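Local coordinates for protein glutathione-independent glyoxalase DJ-1 (Schizosaccharomyces pombe, PDB 4QYT) that converts methylglyoxal to D-lactate in one step without glutathione and takes part in protection against reactive oxygen species, at residues A[8-13]-A[93-98]; A[69-74]-A[106-111]; A[101-106]-A[123-128]; A[157-162]-A[168-173]; A[174-177]-A[183-186]. All blocks are in the same frame, centred on the assembly; numbering follows the deposited sequence. Where two conformers were deposited one is given.

Contacts 1 and 4 are the buried ones nearest the middle of the chain, and each packs a helix on a strand of the seven-stranded sheet. Contact 3 is also buried but lies farther out, where two loops meet. Contacts 2 and 5 are only partly buried. Helix 93-102 serves contacts 1 and 3, and helix 167-178 serves contacts 4 and 5. Contacts 1 and 2 are joined through Phe70, which packs on Cys8, Phe10 and Val98. The chemistry follows the place: contacts 1, 3 and 4 rest on aromatic and aliphatic carbon, contact 2 on a lysine ammonium bound to carbonyls, and contact 5 on a tyrosine with a water-bridged end.

Contact 1 of 5, residues A[8-13]-A[93-98]; sequences CLFVAD and PFVQQV
Phe10 reaches from strand 8-12 toward helix 93-98 and carries the strand's whole share of this contact. Its CB points toward the helix. CG lies anti to the carbonyl carbon (chi1 -76°), which sends the ring out under Val95, with its edge toward Phe94 and Val98. Along one flank, CE1 lies 4.1 Å from Val95 CG2. On the other flank, CE2 makes a looser contact with Val98 CG1 at 4.5 Å. At the tip, CZ comes to 4.1 Å from Phe94 CE2, each ring meeting the other near its own plane. Val95 CG2 also sits over the centre of the Phe10 ring, 4.1 Å from the centroid and 11° off the normal. This is a CH-pi contact. Cys8 SG lies over the opposite face, 3.8 Å above the plane, so the ring is held between a methyl and a sulfur. With an alanine here, the Val95 methyl and the Cys8 sulfur are likely to lose the ring that separates them, and a gap would open between strand and helix. The strand and helix run nearly antiparallel, at 155°, as part of the alpha/beta sandwich of the DJ-1/PfpI family. Strand 7-12 lies between strands 34-39 and 76-79, and Phe70 of helix 67-73 joins Phe10 and Val98 in the same layer.

Contact 2 of 5, residues A[69-74]-A[106-111]; sequences DFAKQY and PNKWIG
A lysine just before strand 109-112 binds the last turn of helix 67-73 and the residue Tyr74 that follows. Lys108 NZ donates to two backbone carbonyls, Ala71 O at 2.8 Å and Tyr74 O at 2.9 Å. The first bond lies in the carbonyl plane, on a lone pair, with a C=O...N angle of 141°. The second donor is tilted 30° from the plane of its carbonyl. The lysine chain bends at chi2 (-61°) and is then extended, which carries the ammonium to these carbonyls. A positive charge there probably also suits the helix dipole. The methylene CE lies 4.5 Å from Ala71 CB. A methionine in its place would probably leave both carbonyls without this donor and the last turn without this positive charge. Asp75 OD1 adds only a long, weak ion pair to NZ. Phe102 of helix 93-102 packs against both Ala71 and Lys108. Beyond the lysine, strand 109-112 runs in the central sheet between strands 76-79 and 158-161.

Contact 3 of 5, residues A[101-106]-A[123-128]; sequences EFYKKP and SGLPNK
Tyr103 meets Leu125, Pro126 and Asn127 in turn, each with a different part of its side chain. The tyrosine CG is anti to the backbone N (chi1 -172°), and this swings the ring from the end of its helix toward the 123-128 loop. At the base, Tyr103 CB lies 3.9 Å from Leu125 CD2, which is equally near CG of the ring. Farther along, Tyr103 CE2 meets Pro126 CD at 3.7 Å, where the proline ring and the tyrosine run alongside each other, pointing opposite ways. At the end, Tyr103 OH comes to 3.4 Å from Asn127 CB. These two side chains cross at about a right angle, with ring and amide planes 54° apart. Both segments begin where helices end. Tyr103 is the first residue out of helix 93-102 and lies within a type II beta turn from Phe102 to Lys105. Gly124 closes helix 118-122 in a Schellman motif with positive phi, and the chain then runs on toward Leu125. Asn127 keeps its CG between the backbone N and the carbonyl carbon (chi1 52°). Its ND2 bonds to Gln129 O at the start of strand 129-130, which fixes the amide while CB touches the tyrosine hydroxyl. Leu125 also reaches Val99 of helix 93-102. Leu158 of strand 158-161 touches Tyr103, Leu125 and Asn127 alike.

Contact 4 of 5, residues A[157-162]-A[168-173]; sequences NLITSQ and MLFGLK
Phe170 packs against Ile159 and Ser161 where helix 168-173 lies antiparallel to strand 158-161, at 171°. This is helix-on-sheet packing in the alpha/beta sandwich of the DJ-1/PfpI family. The tight part is the phenylalanine. A chi1 of 169°, which turns the ring away from its own backbone N, brings the CD1 side against the strand. Ile159 CG2 lies 3.7 Å from Phe170 CD1, and Ser161 CB is 3.6 Å from the same atom. The buried Ser161 OG has its polar partners elsewhere, in Pro151 O and Thr166 OG1. The Phe170 side chain is about 6 Å from that of Glu19, inferred to be an active-site residue. The loose side is Lys173, which is partly exposed. Its CG stays 4.2 Å from Ile159 CG2, and the chain then bends at chi2 and leads its end away from the strand. Met168 and Leu169 pack on Ile18 and Pro194 of the second subunit. In the plane of the Phe170 ring, at its edge, Ile159 O lies 3.8 Å from CE1.

Contact 5 of 5, residues A[174-177]-A[183-186]; sequences LLEQ and KYNA
Helical segments 174-177 and 183-186 come closest at Glu176 and Tyr184, whose CA atoms are 6.1 Å apart. They belong to two consecutive helices, 167-178 and 181-190, joined by a short turn near the C-terminal end of the chain. Tyr184 carries the contact. With chi1 at 179°, its ring extends straight out toward the first helix. One side of the ring meets Glu176. CD1 lies 3.7 Å from Glu176 CA, and CE1 is 3.7 Å from Glu176 CB. Glu176 CG sits over the ring face, offset toward the rim, 4.2 Å from the centroid and 15° off the normal. This is a CH-pi contact made by the methylene of an otherwise charged side chain. The carboxylate and ring planes are nearly parallel, 11° apart. Leu175 adds an aliphatic contact, with CD2 4.0 Å from Tyr184 CD1. Leu175 is buried and also packs on Ile26 and Phe27 of helix 17-29, while Glu176 is exposed. Lys183 turns its end away and bonds through NZ to Ala30 O. A water bridges the two polar ends, 2.8 Å from Glu176 OE1, to which it donates, and 2.8 Å from Tyr184 OH.

Contact 1 of 5, residues A[8-13]-A[93-98]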
# COMPACT_ATOMS: atom_id res chain seq x y z
N CYS A 8 -16.66 -2.87 -2.96
CA CYS A 8 -16.61 -1.84 -1.93
C CYS A 8 -15.43 -2.10 -1.00
O CYS A 8 -15.36 -3.16 -0.37
CB CYS A 8 -17.88 -1.88 -1.08
SG CYS A 8 -17.80 -0.84 0.38
N LEU A 9 -14.53 -1.12 -0.93
CA LEU A 9 -13.45 -1.14 0.06
C LEU A 9 -13.86 -0.16 1.16
O LEU A 9 -13.85 1.05 0.98
CB LEU A 9 -12.16 -0.75 -0.65
CG LEU A 9 -10.89 -0.76 0.14
CD1 LEU A 9 -10.67 -1.86 1.08
CD2 LEU A 9 -9.69 -0.54 -0.75
N PHE A 10 -14.28 -0.73 2.30
CA PHE A 10 -14.61 0.13 3.43
C PHE A 10 -13.36 0.80 3.96
O PHE A 10 -12.27 0.25 3.94
CB PHE A 10 -15.27 -0.69 4.55
CG PHE A 10 -16.70 -1.06 4.30
CD1 PHE A 10 -17.69 -0.08 4.27
CD2 PHE A 10 -17.11 -2.38 4.15
CE1 PHE A 10 -19.03 -0.42 4.11
CE2 PHE A 10 -18.45 -2.70 4.01
CZ PHE A 10 -19.41 -1.73 3.99
N VAL A 11 -13.56 1.98 4.55
CA VAL A 11 -12.47 2.77 5.09
C VAL A 11 -13.02 3.63 6.22
O VAL A 11 -14.15 4.10 6.15
CB VAL A 11 -11.75 3.59 4.00
CG1 VAL A 11 -12.64 4.70 3.44
CG2 VAL A 11 -10.41 4.15 4.44
N ALA A 12 -12.21 3.83 7.25
CA ALA A 12 -12.59 4.66 8.38
C ALA A 12 -11.36 5.48 8.78
O ALA A 12 -10.24 5.15 8.40
CB ALA A 12 -13.02 3.75 9.53
N ASP A 13 -11.56 6.49 9.62
CA ASP A 13 -10.39 7.07 10.27
C ASP A 13 -9.64 5.97 11.00
O ASP A 13 -10.24 5.16 11.71
CB ASP A 13 -10.84 8.22 11.18
CG ASP A 13 -11.48 9.32 10.39
OD1 ASP A 13 -10.83 9.90 9.52
OD2 ASP A 13 -12.71 9.51 10.53
N PRO A 93 -23.03 -1.32 12.79
CA PRO A 93 -24.03 -2.30 12.34
C PRO A 93 -24.13 -2.42 10.85
O PRO A 93 -24.32 -3.54 10.36
CB PRO A 93 -25.31 -1.83 13.06
CG PRO A 93 -24.78 -1.22 14.33
CD PRO A 93 -23.52 -0.50 13.92
N PHE A 94 -24.05 -1.31 10.10
CA PHE A 94 -24.16 -1.41 8.66
C PHE A 94 -23.15 -2.41 8.08
O PHE A 94 -23.47 -3.20 7.19
CB PHE A 94 -23.97 -0.05 8.05
CG PHE A 94 -24.07 -0.01 6.54
CD1 PHE A 94 -25.30 0.20 5.95
CD2 PHE A 94 -22.97 -0.12 5.71
CE1 PHE A 94 -25.42 0.28 4.58
CE2 PHE A 94 -23.09 -0.04 4.33
CZ PHE A 94 -24.32 0.19 3.77
N VAL A 95 -21.90 -2.29 8.53
CA VAL A 95 -20.84 -3.20 8.07
C VAL A 95 -21.13 -4.64 8.43
O VAL A 95 -21.02 -5.55 7.62
CB VAL A 95 -19.47 -2.74 8.58
CG1 VAL A 95 -18.39 -3.71 8.20
CG2 VAL A 95 -19.14 -1.34 8.08
N GLN A 96 -21.54 -4.84 9.69
CA GLN A 96 -21.90 -6.17 10.15
C GLN A 96 -23.06 -6.77 9.32
O GLN A 96 -23.07 -7.96 9.00
CB GLN A 96 -22.32 -6.14 11.62
CG GLN A 96 -21.24 -5.68 12.58
CD GLN A 96 -21.83 -5.23 13.90
OE1 GLN A 96 -23.05 -5.33 14.13
NE2 GLN A 96 -20.97 -4.75 14.78
N GLN A 97 -24.07 -5.94 9.05
CA GLN A 97 -25.23 -6.37 8.28
C GLN A 97 -24.84 -6.78 6.87
O GLN A 97 -25.34 -7.77 6.33
CB GLN A 97 -26.26 -5.23 8.19
CG GLN A 97 -26.98 -4.92 9.51
CD GLN A 97 -27.58 -3.50 9.61
OE1 GLN A 97 -27.36 -2.63 8.76
NE2 GLN A 97 -28.31 -3.27 10.66
N VAL A 98 -23.94 -6.02 6.24
CA VAL A 98 -23.46 -6.40 4.92
C VAL A 98 -22.74 -7.73 4.99
O VAL A 98 -22.96 -8.60 4.14
CB VAL A 98 -22.52 -5.27 4.38
CG1 VAL A 98 -21.63 -5.76 3.24
CG2 VAL A 98 -23.32 -4.05 3.98

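Contact 2 of 5, residues A[69-74]-A[106-111]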
# COMPACT_ATOMS: atom_id res chain seq x y z
N ASP A 69 -29.76 -2.50 0.10
CA ASP A 69 -29.40 -1.64 -1.01
C ASP A 69 -27.93 -1.79 -1.38
O ASP A 69 -27.54 -1.75 -2.55
CB ASP A 69 -29.80 -0.19 -0.76
CG ASP A 69 -29.89 0.58 -2.06
OD1 ASP A 69 -30.83 0.27 -2.82
OD2 ASP A 69 -29.06 1.45 -2.32
N PHE A 70 -27.09 -1.93 -0.34
CA PHE A 70 -25.68 -2.21 -0.55
C PHE A 70 -25.49 -3.43 -1.42
O PHE A 70 -24.69 -3.44 -2.36
CB PHE A 70 -24.98 -2.37 0.79
CG PHE A 70 -23.50 -2.57 0.66
CD1 PHE A 70 -22.96 -3.80 0.40
CD2 PHE A 70 -22.63 -1.53 0.90
CE1 PHE A 70 -21.59 -4.00 0.35
CE2 PHE A 70 -21.25 -1.71 0.91
CZ PHE A 70 -20.74 -2.95 0.64
N ALA A 71 -26.24 -4.49 -1.11
CA ALA A 71 -26.13 -5.72 -1.85
C ALA A 71 -26.61 -5.62 -3.29
O ALA A 71 -26.20 -6.39 -4.15
CB ALA A 71 -26.89 -6.83 -1.13
N LYS A 72 -27.45 -4.63 -3.57
CA LYS A 72 -27.84 -4.33 -4.94
C LYS A 72 -26.75 -3.60 -5.72
O LYS A 72 -26.79 -3.58 -6.94
CB LYS A 72 -29.09 -3.47 -4.97
CG LYS A 72 -30.33 -4.16 -4.48
CD LYS A 72 -31.53 -3.23 -4.39
CE LYS A 72 -32.77 -3.88 -3.81
NZ LYS A 72 -33.86 -2.86 -3.71
N GLN A 73 -25.79 -3.01 -5.03
CA GLN A 73 -24.74 -2.20 -5.64
C GLN A 73 -23.39 -2.88 -5.71
O GLN A 73 -22.60 -2.56 -6.62
CB GLN A 73 -24.58 -0.87 -4.88
CG GLN A 73 -25.82 -0.00 -4.93
CD GLN A 73 -25.58 1.35 -4.28
OE1 GLN A 73 -24.63 2.05 -4.61
NE2 GLN A 73 -26.43 1.72 -3.33
N TYR A 74 -23.07 -3.75 -4.77
CA TYR A 74 -21.73 -4.31 -4.62
C TYR A 74 -21.80 -5.81 -4.49
O TYR A 74 -22.75 -6.36 -3.94
CB TYR A 74 -21.02 -3.72 -3.38
CG TYR A 74 -20.80 -2.25 -3.45
CD1 TYR A 74 -19.83 -1.69 -4.28
CD2 TYR A 74 -21.56 -1.39 -2.70
CE1 TYR A 74 -19.63 -0.32 -4.35
CE2 TYR A 74 -21.37 -0.02 -2.75
CZ TYR A 74 -20.42 0.52 -3.61
OH TYR A 74 -20.26 1.89 -3.64
N PRO A 106 -24.24 -16.92 -3.03
CA PRO A 106 -23.55 -17.13 -4.30
C PRO A 106 -23.16 -15.80 -4.94
O PRO A 106 -23.95 -14.86 -5.01
CB PRO A 106 -24.63 -17.88 -5.16
CG PRO A 106 -25.47 -18.56 -4.13
CD PRO A 106 -25.55 -17.61 -2.99
N ASN A 107 -21.94 -15.76 -5.44
CA ASN A 107 -21.42 -14.62 -6.16
C ASN A 107 -21.35 -13.33 -5.34
O ASN A 107 -21.24 -12.24 -5.91
CB ASN A 107 -22.14 -14.45 -7.49
CG ASN A 107 -21.75 -15.52 -8.48
OD1 ASN A 107 -20.55 -15.64 -8.78
ND2 ASN A 107 -22.66 -16.38 -8.86
N LYS A 108 -21.26 -13.48 -4.02
CA LYS A 108 -20.80 -12.42 -3.11
C LYS A 108 -19.52 -12.89 -2.44
O LYS A 108 -19.33 -14.10 -2.27
CB LYS A 108 -21.83 -12.12 -2.04
CG LYS A 108 -23.19 -11.62 -2.53
CD LYS A 108 -23.11 -10.31 -3.29
CE LYS A 108 -24.49 -9.75 -3.51
NZ LYS A 108 -24.48 -8.59 -4.49
N TRP A 109 -18.71 -11.95 -1.96
CA TRP A 109 -17.41 -12.27 -1.37
C TRP A 109 -17.11 -11.22 -0.30
O TRP A 109 -17.44 -10.03 -0.48
CB TRP A 109 -16.30 -12.25 -2.44
CG TRP A 109 -16.55 -13.18 -3.59
CD1 TRP A 109 -17.21 -12.91 -4.76
CD2 TRP A 109 -16.31 -14.59 -3.60
NE1 TRP A 109 -17.36 -14.06 -5.52
CE2 TRP A 109 -16.81 -15.09 -4.82
CE3 TRP A 109 -15.71 -15.49 -2.70
CZ2 TRP A 109 -16.73 -16.43 -5.15
CZ3 TRP A 109 -15.63 -16.83 -3.07
CH2 TRP A 109 -16.08 -17.25 -4.29
N ILE A 110 -16.49 -11.69 0.79
CA ILE A 110 -16.09 -10.81 1.90
C ILE A 110 -14.61 -10.98 2.12
O ILE A 110 -14.12 -12.12 2.19
CB ILE A 110 -16.81 -11.23 3.20
CG1 ILE A 110 -18.34 -11.26 3.04
CG2 ILE A 110 -16.42 -10.31 4.35
CD1 ILE A 110 -18.96 -12.25 3.99
N GLY A 111 -13.87 -9.86 2.26
CA GLY A 111 -12.50 -9.94 2.69
C GLY A 111 -12.30 -9.16 3.98
O GLY A 111 -12.82 -8.04 4.10

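Contact 3 of 5, residues A[101-106]-A[123-128]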
# COMPACT_ATOMS: atom_id res chain seq x y z
N GLU A 101 -25.21 -10.53 5.45
CA GLU A 101 -25.97 -10.77 4.24
C GLU A 101 -25.16 -11.48 3.19
O GLU A 101 -25.67 -12.35 2.46
CB GLU A 101 -26.49 -9.46 3.65
CG GLU A 101 -27.25 -9.63 2.34
CD GLU A 101 -28.45 -10.55 2.45
OE1 GLU A 101 -29.16 -10.49 3.50
OE2 GLU A 101 -28.80 -11.17 1.39
N PHE A 102 -23.89 -11.10 3.06
CA PHE A 102 -23.07 -11.65 2.02
C PHE A 102 -22.62 -13.07 2.30
O PHE A 102 -22.33 -13.82 1.38
CB PHE A 102 -21.83 -10.77 1.77
CG PHE A 102 -22.03 -9.58 0.88
CD1 PHE A 102 -23.25 -8.99 0.67
CD2 PHE A 102 -20.94 -9.03 0.22
CE1 PHE A 102 -23.39 -7.92 -0.16
CE2 PHE A 102 -21.07 -7.94 -0.60
CZ PHE A 102 -22.30 -7.39 -0.80
N TYR A 103 -22.49 -13.44 3.58
CA TYR A 103 -21.84 -14.71 3.93
C TYR A 103 -22.63 -15.87 3.33
O TYR A 103 -23.83 -16.00 3.50
CB TYR A 103 -21.73 -14.86 5.44
CG TYR A 103 -20.90 -16.06 5.86
CD1 TYR A 103 -19.54 -16.10 5.64
CD2 TYR A 103 -21.50 -17.20 6.37
CE1 TYR A 103 -18.76 -17.19 5.97
CE2 TYR A 103 -20.72 -18.31 6.73
CZ TYR A 103 -19.36 -18.29 6.51
OH TYR A 103 -18.60 -19.39 6.85
N LYS A 104 -21.90 -16.74 2.65
CA LYS A 104 -22.45 -17.93 2.00
C LYS A 104 -23.44 -17.61 0.89
O LYS A 104 -24.08 -18.51 0.40
CB LYS A 104 -23.05 -18.91 2.99
CG LYS A 104 -22.01 -19.72 3.71
CD LYS A 104 -22.59 -20.74 4.66
CE LYS A 104 -23.17 -21.87 3.86
NZ LYS A 104 -23.49 -23.03 4.74
N LYS A 105 -23.46 -16.41 0.38
CA LYS A 105 -24.26 -16.13 -0.77
C LYS A 105 -23.49 -16.47 -2.02
O LYS A 105 -22.28 -16.19 -2.15
CB LYS A 105 -24.74 -14.69 -0.76
CG LYS A 105 -25.66 -14.35 0.40
CD LYS A 105 -26.94 -15.17 0.38
CE LYS A 105 -27.39 -15.41 1.81
NZ LYS A 105 -27.81 -14.17 2.50
N PRO A 106 -24.24 -16.92 -3.03
CA PRO A 106 -23.55 -17.13 -4.30
C PRO A 106 -23.16 -15.80 -4.94
O PRO A 106 -23.95 -14.86 -5.01
CB PRO A 106 -24.63 -17.88 -5.16
CG PRO A 106 -25.47 -18.56 -4.13
CD PRO A 106 -25.55 -17.61 -2.99
N SER A 123 -19.91 -9.81 13.93
CA SER A 123 -21.08 -10.04 13.08
C SER A 123 -21.75 -11.38 13.38
O SER A 123 -22.77 -11.71 12.79
CB SER A 123 -20.58 -10.02 11.64
OG SER A 123 -20.15 -8.72 11.26
N GLY A 124 -21.08 -12.21 14.18
CA GLY A 124 -21.49 -13.59 14.46
C GLY A 124 -21.34 -14.57 13.30
O GLY A 124 -22.13 -15.50 13.20
N LEU A 125 -20.31 -14.42 12.46
CA LEU A 125 -20.09 -15.39 11.37
C LEU A 125 -19.70 -16.78 11.88
O LEU A 125 -18.87 -16.90 12.76
CB LEU A 125 -19.01 -14.95 10.39
CG LEU A 125 -19.29 -13.67 9.62
CD1 LEU A 125 -18.22 -13.46 8.58
CD2 LEU A 125 -20.69 -13.72 9.02
N PRO A 126 -20.26 -17.84 11.27
CA PRO A 126 -20.10 -19.18 11.83
C PRO A 126 -19.03 -19.98 11.10
O PRO A 126 -18.93 -21.20 11.31
CB PRO A 126 -21.46 -19.80 11.59
CG PRO A 126 -21.90 -19.21 10.29
CD PRO A 126 -21.39 -17.78 10.34
N ASN A 127 -18.13 -19.32 10.37
CA ASN A 127 -16.97 -20.01 9.85
C ASN A 127 -16.19 -20.70 11.00
O ASN A 127 -16.15 -20.23 12.14
CB ASN A 127 -16.06 -19.06 9.04
CG ASN A 127 -15.71 -17.80 9.79
OD1 ASN A 127 -16.59 -17.01 10.15
ND2 ASN A 127 -14.42 -17.63 10.10
N LYS A 128 -15.51 -21.79 10.65
CA LYS A 128 -14.76 -22.52 11.65
C LYS A 128 -13.35 -22.00 11.83
O LYS A 128 -12.79 -22.10 12.91
CB LYS A 128 -14.73 -24.01 11.31
CG LYS A 128 -16.11 -24.63 11.14
CD LYS A 128 -17.00 -24.33 12.34
CE LYS A 128 -18.47 -24.57 12.02
NZ LYS A 128 -18.71 -25.95 11.53

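Contact 4 of 5, residues A[157-162]-A[168-173]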
# COMPACT_ATOMS: atom_id res chain seq x y z
N ASN A 157 -17.16 -18.04 1.42
CA ASN A 157 -16.81 -16.86 0.62
C ASN A 157 -16.19 -15.76 1.47
O ASN A 157 -16.23 -14.60 1.07
CB ASN A 157 -18.06 -16.34 -0.11
CG ASN A 157 -19.15 -15.88 0.82
OD1 ASN A 157 -19.20 -16.25 2.00
ND2 ASN A 157 -20.03 -15.04 0.29
N LEU A 158 -15.53 -16.17 2.55
CA LEU A 158 -14.84 -15.26 3.47
C LEU A 158 -13.33 -15.48 3.33
O LEU A 158 -12.82 -16.58 3.61
CB LEU A 158 -15.25 -15.54 4.90
CG LEU A 158 -14.50 -14.72 5.98
CD1 LEU A 158 -14.74 -13.23 5.83
CD2 LEU A 158 -14.84 -15.22 7.37
N ILE A 159 -12.64 -14.42 2.93
CA ILE A 159 -11.20 -14.40 2.88
C ILE A 159 -10.72 -13.57 4.08
O ILE A 159 -11.12 -12.42 4.25
CB ILE A 159 -10.74 -13.71 1.56
CG1 ILE A 159 -11.14 -14.54 0.32
CG2 ILE A 159 -9.23 -13.48 1.58
CD1 ILE A 159 -12.60 -14.50 -0.11
N THR A 160 -9.80 -14.15 4.86
CA THR A 160 -9.14 -13.41 5.94
C THR A 160 -7.63 -13.49 5.80
O THR A 160 -7.10 -14.38 5.12
CB THR A 160 -9.62 -13.88 7.33
OG1 THR A 160 -9.33 -15.26 7.53
CG2 THR A 160 -11.07 -13.58 7.54
N SER A 161 -6.94 -12.48 6.33
CA SER A 161 -5.50 -12.37 6.16
C SER A 161 -4.86 -11.60 7.30
O SER A 161 -5.53 -11.00 8.10
CB SER A 161 -5.23 -11.72 4.82
OG SER A 161 -3.90 -11.72 4.41
N GLN A 162 -3.54 -11.73 7.43
CA GLN A 162 -2.87 -11.39 8.68
C GLN A 162 -2.48 -9.93 8.86
O GLN A 162 -2.60 -9.39 9.97
CB GLN A 162 -1.62 -12.26 8.82
CG GLN A 162 -1.96 -13.74 8.98
CD GLN A 162 -0.77 -14.59 9.34
OE1 GLN A 162 0.24 -14.59 8.63
NE2 GLN A 162 -0.87 -15.32 10.45
N MET A 168 -0.99 -7.84 -0.22
CA MET A 168 -0.98 -8.20 -1.63
C MET A 168 -1.54 -9.60 -1.87
O MET A 168 -2.39 -9.81 -2.74
CB MET A 168 0.43 -8.07 -2.23
CG MET A 168 0.94 -6.63 -2.32
SD MET A 168 0.00 -5.58 -3.44
CE MET A 168 0.53 -6.27 -4.99
N LEU A 169 -1.11 -10.57 -1.06
CA LEU A 169 -1.68 -11.92 -1.15
C LEU A 169 -3.17 -11.94 -0.91
O LEU A 169 -3.93 -12.68 -1.57
CB LEU A 169 -0.98 -12.85 -0.17
CG LEU A 169 0.46 -13.21 -0.52
CD1 LEU A 169 1.12 -13.82 0.68
CD2 LEU A 169 0.54 -14.13 -1.73
N PHE A 170 -3.64 -11.11 0.02
CA PHE A 170 -5.06 -10.96 0.32
C PHE A 170 -5.83 -10.40 -0.87
O PHE A 170 -6.87 -10.96 -1.27
CB PHE A 170 -5.14 -10.02 1.52
CG PHE A 170 -6.52 -9.50 1.84
CD1 PHE A 170 -7.49 -10.35 2.35
CD2 PHE A 170 -6.84 -8.17 1.73
CE1 PHE A 170 -8.73 -9.88 2.73
CE2 PHE A 170 -8.07 -7.66 2.13
CZ PHE A 170 -9.01 -8.53 2.64
N GLY A 171 -5.35 -9.30 -1.44
CA GLY A 171 -6.03 -8.74 -2.62
C GLY A 171 -6.09 -9.72 -3.76
O GLY A 171 -7.11 -9.83 -4.46
N LEU A 172 -4.99 -10.44 -3.95
CA LEU A 172 -4.94 -11.43 -5.01
C LEU A 172 -5.95 -12.56 -4.75
O LEU A 172 -6.59 -13.04 -5.72
CB LEU A 172 -3.53 -12.00 -5.18
CG LEU A 172 -2.57 -11.10 -5.92
CD1 LEU A 172 -1.14 -11.59 -5.71
CD2 LEU A 172 -2.92 -11.00 -7.40
N LYS A 173 -6.05 -13.03 -3.51
CA LYS A 173 -6.99 -14.11 -3.21
C LYS A 173 -8.42 -13.68 -3.56
O LYS A 173 -9.19 -14.44 -4.15
CB LYS A 173 -6.87 -14.53 -1.74
CG LYS A 173 -7.58 -15.85 -1.43
CD LYS A 173 -6.88 -17.07 -2.02
CE LYS A 173 -7.49 -18.35 -1.51
NZ LYS A 173 -6.77 -19.55 -1.99

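Contact 5 of 5, residues A[174-177]-A[183-186]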
# COMPACT_ATOMS: atom_id res chain seq x y z
N LEU A 174 -8.78 -12.44 -3.21
CA LEU A 174 -10.08 -11.90 -3.58
C LEU A 174 -10.27 -11.88 -5.09
O LEU A 174 -11.26 -12.36 -5.62
CB LEU A 174 -10.26 -10.51 -2.97
CG LEU A 174 -10.50 -10.50 -1.46
CD1 LEU A 174 -10.11 -9.13 -0.92
CD2 LEU A 174 -11.94 -10.83 -1.15
N LEU A 175 -9.29 -11.33 -5.80
CA LEU A 175 -9.37 -11.26 -7.23
C LEU A 175 -9.52 -12.64 -7.89
O LEU A 175 -10.29 -12.81 -8.84
CB LEU A 175 -8.09 -10.59 -7.79
CG LEU A 175 -8.08 -10.45 -9.32
CD1 LEU A 175 -9.21 -9.56 -9.82
CD2 LEU A 175 -6.73 -9.96 -9.79
N GLU A 176 -8.82 -13.62 -7.35
CA GLU A 176 -8.83 -14.97 -7.88
C GLU A 176 -10.22 -15.56 -7.87
O GLU A 176 -10.52 -16.43 -8.71
CB GLU A 176 -7.88 -15.86 -7.04
CG GLU A 176 -7.57 -17.17 -7.73
CD GLU A 176 -6.59 -18.04 -6.97
OE1 GLU A 176 -6.29 -17.72 -5.81
OE2 GLU A 176 -5.96 -18.90 -7.65
N GLN A 177 -11.08 -15.14 -6.95
CA GLN A 177 -12.43 -15.70 -6.89
C GLN A 177 -13.33 -15.22 -8.01
O GLN A 177 -14.34 -15.86 -8.28
CB GLN A 177 -13.10 -15.38 -5.55
CG GLN A 177 -12.29 -15.73 -4.32
CD GLN A 177 -11.60 -17.09 -4.42
OE1 GLN A 177 -10.39 -17.19 -4.18
NE2 GLN A 177 -12.35 -18.12 -4.56
N LYS A 183 -7.29 -13.44 -16.78
CA LYS A 183 -7.16 -12.10 -16.23
C LYS A 183 -6.35 -12.11 -14.96
O LYS A 183 -5.51 -11.23 -14.72
CB LYS A 183 -8.52 -11.51 -15.95
CG LYS A 183 -8.46 -10.35 -14.96
CD LYS A 183 -8.39 -9.03 -15.70
CE LYS A 183 -9.69 -8.83 -16.45
NZ LYS A 183 -9.86 -7.43 -16.93
N TYR A 184 -6.64 -13.07 -14.09
CA TYR A 184 -5.87 -13.22 -12.87
C TYR A 184 -4.38 -13.30 -13.17
O TYR A 184 -3.55 -12.59 -12.58
CB TYR A 184 -6.34 -14.43 -12.08
CG TYR A 184 -5.53 -14.62 -10.82
CD1 TYR A 184 -5.83 -13.90 -9.67
CD2 TYR A 184 -4.43 -15.43 -10.78
CE1 TYR A 184 -5.08 -14.02 -8.50
CE2 TYR A 184 -3.64 -15.51 -9.65
CZ TYR A 184 -4.00 -14.84 -8.49
OH TYR A 184 -3.23 -14.95 -7.34
N ASN A 185 -4.03 -14.14 -14.12
CA ASN A 185 -2.62 -14.38 -14.38
C ASN A 185 -1.93 -13.12 -14.91
O ASN A 185 -0.77 -12.84 -14.58
CB ASN A 185 -2.43 -15.53 -15.38
CG ASN A 185 -2.68 -16.89 -14.76
OD1 ASN A 185 -2.71 -17.06 -13.53
ND2 ASN A 185 -2.84 -17.89 -15.62
N ALA A 186 -2.63 -12.38 -15.75
CA ALA A 186 -2.08 -11.17 -16.33
C ALA A 186 -1.86 -10.16 -15.19
O ALA A 186 -0.81 -9.48 -15.14
CB ALA A 186 -3.02 -10.58 -17.34
O HOH W 1 -4.55 -15.70 -5.03